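Local coordinates for probable transcriptional repressor protein (Mycobacterium tuberculosis, PDB 4FX0), which represses transcription as a redox-dependent, oxidation-sensing regulator of the MarR family, probably by binding DNA through helix-turn-helix motifs as a dimer, at the interface of chains A and B. Sequence-based numbering; all coordinates share one arbitrary frame. Chains: chain A/B, Probable transcriptional repressor protein.

Contact 1: the interface of chains A and B. Residues chain A 8, 137-138, 140-141, 143; chain B 14, 17-21.
Gly and Ala residues line the close approach of two helices, where B:Gln17 lies over the A:Gly137 backbone. Its CG stands anti to the carbonyl carbon (chi1 -67°) and the chain runs on extended, so CB rests on the A:Gly137 carbonyl oxygen O at 3.6 Å and the amide end reaches past it. Beside this, A:Ala140 CB sits 3.6 Å from the backbone carbonyl oxygen B:Gln17 O. The same methyl packs against B:Ala21 CB and against B:Leu18 CD2, the latter at 3.7 Å. B:Ala21 CB also touches the A:Ala140 carbonyl oxygen O at 3.6 Å. Backbone meets backbone where A:Gly137 CA lies 4.0 Å from B:Ala14 CA.

The polar ends of A:Glu141, B:Gln17 and B:Gln20 do not bond across. A:Glu141, bent at chi2, crosses B:Gln17 obliquely with its carboxylate 58° from the amide plane; OE1 stops 4.0 Å from the amide nitrogen NE2. B:Gln20 runs alongside A:Glu141, pointing the same way. Further out, A:Cys8 turns SG anti to its backbone N (chi1 -162°) and lays the thiol sulfur on B:Gly19, 3.9 Å from CA. Nothing in this geometry alone shows whether that cysteine takes part in redox sensing.

The patch joins the C-terminal end of helix 126-142 of chain A, with A:Cys8 from helix 7-26, to helix 7-26 of chain B, within the helical dimerisation region typical of MarR proteins.

Contact 2: the interface of chains A and B. Residues chain A 10-11, 129, 132-133; chain B 14, 123, 132-134.
No polar atom is gripped across this contact: the bonds from the partner number zero, and the interface is made by aliphatic packing. The backbone carbonyl oxygen A:Ile133 O illustrates this, since what it meets from chain B is a methyl group, B:Ala14 CB, at 3.7 Å. A:Asp132 O is similarly met by carbon, with B:Val123 CG1 at 3.9 Å.

At the centre the two copies of Ile133 reach toward each other tip to tip. Each holds CG1 anti to its carbonyl carbon (chi1 near -60° in both) and continues with an extended chi2, so the CG1-CD1 arms project from their helices into the interface. They meet with 3.9 Å between A:Ile133 CG1 and B:Ile133 CG1. The CD1 methyls reach past this meeting point, each approaching the opposing CG1. The same torsion sets each CG2 methyl anti to its own backbone N, pointing away from the meeting arms. A:Ile133 CG2 thereby reaches B:Ala14 CB at 3.6 Å, and B:Ile133 CG2 meets A:Thr10; by the two-fold symmetry each contact has its twin.

A:Thr10 crosses B:Ile133 at about a right angle. Its methyl does the touching: CG2 lies anti to the backbone N and 4.0 Å from B:Ile133 CG2, while the hydroxyl OG1 is turned back beside the backbone N. The same methyl packs against B:Ala134 CB, so it bears on two successive residues of helix 126-142.

Along the edge, B:Val123, in the loop leading to helix 126-142, crosses A:Asp132 obliquely and rests its CG1 methyl against it. The two Asp132 carboxylates are not in contact, but their like charges, if both ionised, may repel and slightly favour protonation of one. Their OD2 oxygens, A:Asp132 OD2 and B:Asp132 OD2, stand 5.9 Å apart.

Contact 1: the interface of chains A and B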
loop_
_atom_site.group_PDB
_atom_site.type_symbol
_atom_site.label_atom_id
_atom_site.label_comp_id
_atom_site.label_asym_id
_atom_site.label_seq_id
_atom_site.Cartn_x
_atom_site.Cartn_y
_atom_site.Cartn_z
ATOM N N CYS A 8 0.861 -5.143 -7.791
ATOM C CA CYS A 8 1.335 -4.075 -6.923
ATOM C C CYS A 8 0.243 -3.030 -6.725
ATOM O O CYS A 8 -0.017 -2.594 -5.603
ATOM C CB CYS A 8 2.593 -3.434 -7.507
ATOM S SG CYS A 8 3.545 -2.468 -6.317
ATOM N N GLY A 137 2.992 -11.212 -1.184
ATOM C CA GLY A 137 4.074 -10.427 -0.618
ATOM C C GLY A 137 5.296 -11.289 -0.378
ATOM O O GLY A 137 6.431 -10.848 -0.550
ATOM N N GLN A 138 5.053 -12.533 0.019
ATOM C CA GLN A 138 6.123 -13.491 0.245
ATOM C C GLN A 138 6.868 -13.785 -1.051
ATOM O O GLN A 138 8.098 -13.860 -1.069
ATOM C CB GLN A 138 5.545 -14.780 0.821
ATOM C CG GLN A 138 6.534 -15.912 0.935
ATOM C CD GLN A 138 5.897 -17.158 1.505
ATOM O OE1 GLN A 138 5.371 -17.146 2.617
ATOM N NE2 GLN A 138 5.926 -18.240 0.736
ATOM N N ALA A 140 7.116 -11.800 -3.541
ATOM C CA ALA A 140 7.880 -10.591 -3.810
ATOM C C ALA A 140 9.183 -10.592 -3.022
ATOM O O ALA A 140 10.262 -10.415 -3.588
ATOM C CB ALA A 140 7.056 -9.364 -3.464
ATOM N N GLU A 141 9.071 -10.797 -1.713
ATOM C CA GLU A 141 10.228 -10.825 -0.827
ATOM C C GLU A 141 11.335 -11.715 -1.384
ATOM O O GLU A 141 12.496 -11.311 -1.442
ATOM C CB GLU A 141 9.819 -11.312 0.563
ATOM C CG GLU A 141 10.906 -11.184 1.618
ATOM C CD GLU A 141 10.956 -9.803 2.242
ATOM O OE1 GLU A 141 11.058 -9.720 3.483
ATOM O OE2 GLU A 141 10.892 -8.802 1.495
ATOM N N CYS A 143 12.076 -12.361 -4.252
ATOM C CA CYS A 143 12.733 -11.658 -5.347
ATOM C C CYS A 143 13.548 -10.479 -4.825
ATOM O O CYS A 143 14.775 -10.541 -4.757
ATOM C CB CYS A 143 11.703 -11.171 -6.367
ATOM S SG CYS A 143 10.697 -12.479 -7.103
ATOM N N ALA B 14 2.145 -6.962 2.769
ATOM C CA ALA B 14 2.299 -7.513 1.427
ATOM C C ALA B 14 2.587 -6.418 0.406
ATOM O O ALA B 14 3.630 -6.427 -0.249
ATOM C CB ALA B 14 1.054 -8.293 1.030
ATOM N N GLN B 17 6.071 -5.082 0.513
ATOM C CA GLN B 17 7.026 -6.032 -0.047
ATOM C C GLN B 17 6.948 -6.035 -1.571
ATOM O O GLN B 17 7.968 -6.140 -2.254
ATOM C CB GLN B 17 6.766 -7.439 0.493
ATOM C CG GLN B 17 7.038 -7.597 1.978
ATOM C CD GLN B 17 6.424 -8.859 2.543
ATOM O OE1 GLN B 17 5.347 -9.280 2.120
ATOM N NE2 GLN B 17 7.107 -9.474 3.502
ATOM N N LEU B 18 5.733 -5.917 -2.096
ATOM C CA LEU B 18 5.521 -5.842 -3.539
ATOM C C LEU B 18 6.151 -4.581 -4.116
ATOM O O LEU B 18 6.812 -4.624 -5.156
ATOM C CB LEU B 18 4.026 -5.877 -3.863
ATOM C CG LEU B 18 3.330 -7.225 -3.668
ATOM C CD1 LEU B 18 1.820 -7.059 -3.630
ATOM C CD2 LEU B 18 3.743 -8.200 -4.761
ATOM N N GLY B 19 5.940 -3.458 -3.437
ATOM C CA GLY B 19 6.535 -2.201 -3.848
ATOM C C GLY B 19 8.044 -2.311 -3.950
ATOM O O GLY B 19 8.651 -1.798 -4.888
ATOM N N GLN B 20 8.648 -2.990 -2.979
ATOM C CA GLN B 20 10.093 -3.194 -2.963
ATOM C C GLN B 20 10.574 -4.022 -4.152
ATOM O O GLN B 20 11.503 -3.627 -4.856
ATOM C CB GLN B 20 10.529 -3.858 -1.655
ATOM C CG GLN B 20 10.833 -2.880 -0.533
ATOM C CD GLN B 20 10.961 -3.567 0.812
ATOM O OE1 GLN B 20 10.427 -4.657 1.017
ATOM N NE2 GLN B 20 11.670 -2.931 1.736
ATOM N N ALA B 21 9.945 -5.171 -4.368
ATOM C CA ALA B 21 10.333 -6.048 -5.468
ATOM C C ALA B 21 10.102 -5.377 -6.819
ATOM O O ALA B 21 10.923 -5.494 -7.728
ATOM C CB ALA B 21 9.582 -7.367 -5.390
#

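Contact 2: the interface of chains A and B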
loop_
_atom_site.group_PDB
_atom_site.type_symbol
_atom_site.label_atom_id
_atom_site.label_comp_id
_atom_site.label_asym_id
_atom_site.label_seq_id
_atom_site.Cartn_x
_atom_site.Cartn_y
_atom_site.Cartn_z
ATOM N N THR A 10 -3.197 -3.336 -7.305
ATOM C CA THR A 10 -4.352 -3.909 -6.621
ATOM C C THR A 10 -4.144 -3.955 -5.112
ATOM O O THR A 10 -5.018 -3.560 -4.340
ATOM C CB THR A 10 -4.653 -5.334 -7.124
ATOM O OG1 THR A 10 -4.756 -5.330 -8.553
ATOM C CG2 THR A 10 -5.957 -5.846 -6.528
ATOM N N THR A 11 -2.977 -4.436 -4.700
ATOM C CA THR A 11 -2.670 -4.594 -3.284
ATOM C C THR A 11 -2.552 -3.242 -2.591
ATOM O O THR A 11 -3.162 -3.014 -1.548
ATOM C CB THR A 11 -1.364 -5.381 -3.078
ATOM O OG1 THR A 11 -1.318 -6.483 -3.993
ATOM C CG2 THR A 11 -1.278 -5.904 -1.655
ATOM N N VAL A 129 -7.739 -16.500 1.382
ATOM C CA VAL A 129 -7.359 -15.267 0.703
ATOM C C VAL A 129 -6.218 -14.571 1.443
ATOM O O VAL A 129 -5.347 -13.961 0.821
ATOM C CB VAL A 129 -8.559 -14.310 0.517
ATOM C CG1 VAL A 129 -9.418 -14.275 1.765
ATOM C CG2 VAL A 129 -8.080 -12.912 0.143
ATOM N N ASP A 132 -3.147 -16.316 0.388
ATOM C CA ASP A 132 -2.805 -15.864 -0.958
ATOM C C ASP A 132 -2.104 -14.508 -0.939
ATOM O O ASP A 132 -1.093 -14.317 -1.614
ATOM C CB ASP A 132 -4.045 -15.806 -1.855
ATOM C CG ASP A 132 -4.469 -17.176 -2.355
ATOM O OD1 ASP A 132 -3.624 -18.097 -2.366
ATOM O OD2 ASP A 132 -5.645 -17.328 -2.747
ATOM N N ILE A 133 -2.641 -13.569 -0.167
ATOM C CA ILE A 133 -2.035 -12.248 -0.054
ATOM C C ILE A 133 -0.633 -12.335 0.544
ATOM O O ILE A 133 0.310 -11.729 0.032
ATOM C CB ILE A 133 -2.887 -11.293 0.800
ATOM C CG1 ILE A 133 -4.279 -11.120 0.188
ATOM C CG2 ILE A 133 -2.200 -9.943 0.928
ATOM C CD1 ILE A 133 -5.167 -10.146 0.949
ATOM N N ALA B 14 2.145 -6.962 2.769
ATOM C CA ALA B 14 2.299 -7.513 1.427
ATOM C C ALA B 14 2.587 -6.418 0.406
ATOM O O ALA B 14 3.630 -6.427 -0.249
ATOM C CB ALA B 14 1.054 -8.293 1.030
ATOM N N VAL B 123 0.250 -17.962 -6.561
ATOM C CA VAL B 123 -1.176 -18.193 -6.336
ATOM C C VAL B 123 -1.778 -19.039 -7.451
ATOM O O VAL B 123 -1.372 -18.937 -8.609
ATOM C CB VAL B 123 -1.961 -16.871 -6.226
ATOM C CG1 VAL B 123 -1.442 -16.039 -5.061
ATOM C CG2 VAL B 123 -1.876 -16.091 -7.527
ATOM N N ASP B 132 -10.553 -10.837 -5.612
ATOM C CA ASP B 132 -10.813 -10.957 -4.182
ATOM C C ASP B 132 -10.220 -9.777 -3.418
ATOM O O ASP B 132 -10.925 -9.082 -2.686
ATOM C CB ASP B 132 -10.248 -12.272 -3.636
ATOM C CG ASP B 132 -11.184 -13.449 -3.854
ATOM O OD1 ASP B 132 -12.409 -13.276 -3.683
ATOM O OD2 ASP B 132 -10.694 -14.547 -4.194
ATOM N N ILE B 133 -8.921 -9.557 -3.595
ATOM C CA ILE B 133 -8.223 -8.464 -2.926
ATOM C C ILE B 133 -8.900 -7.129 -3.205
ATOM O O ILE B 133 -9.169 -6.352 -2.288
ATOM C CB ILE B 133 -6.748 -8.387 -3.368
ATOM C CG1 ILE B 133 -6.012 -9.675 -2.990
ATOM C CG2 ILE B 133 -6.069 -7.173 -2.748
ATOM C CD1 ILE B 133 -4.579 -9.732 -3.480
ATOM N N ALA B 134 -9.170 -6.867 -4.480
ATOM C CA ALA B 134 -9.853 -5.644 -4.879
ATOM C C ALA B 134 -11.233 -5.565 -4.234
ATOM O O ALA B 134 -11.619 -4.524 -3.702
ATOM C CB ALA B 134 -9.966 -5.569 -6.393
#

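Contact 1 and contact 2 are neighbouring parts of one two-fold symmetric interface, their C-alpha centres about 12 Å apart. Contact 1 sets helices 7-26 and 126-142 of chain A against helix 7-26 of chain B, whereas contact 2 uses both helices from both chains. B:Ala14 belongs to both, its CA and CB facing A:Gly137 in contact 1 and its CB A:Ile133 in contact 2. Contact 2 includes the meeting of the two Ile133 copies; the off-axis pairs of both recur with the chains exchanged. Together they knit the terminal helices into a largely apolar dimer platform, which, as in other MarR proteins, probably fixes the spacing of the DNA-binding lobes.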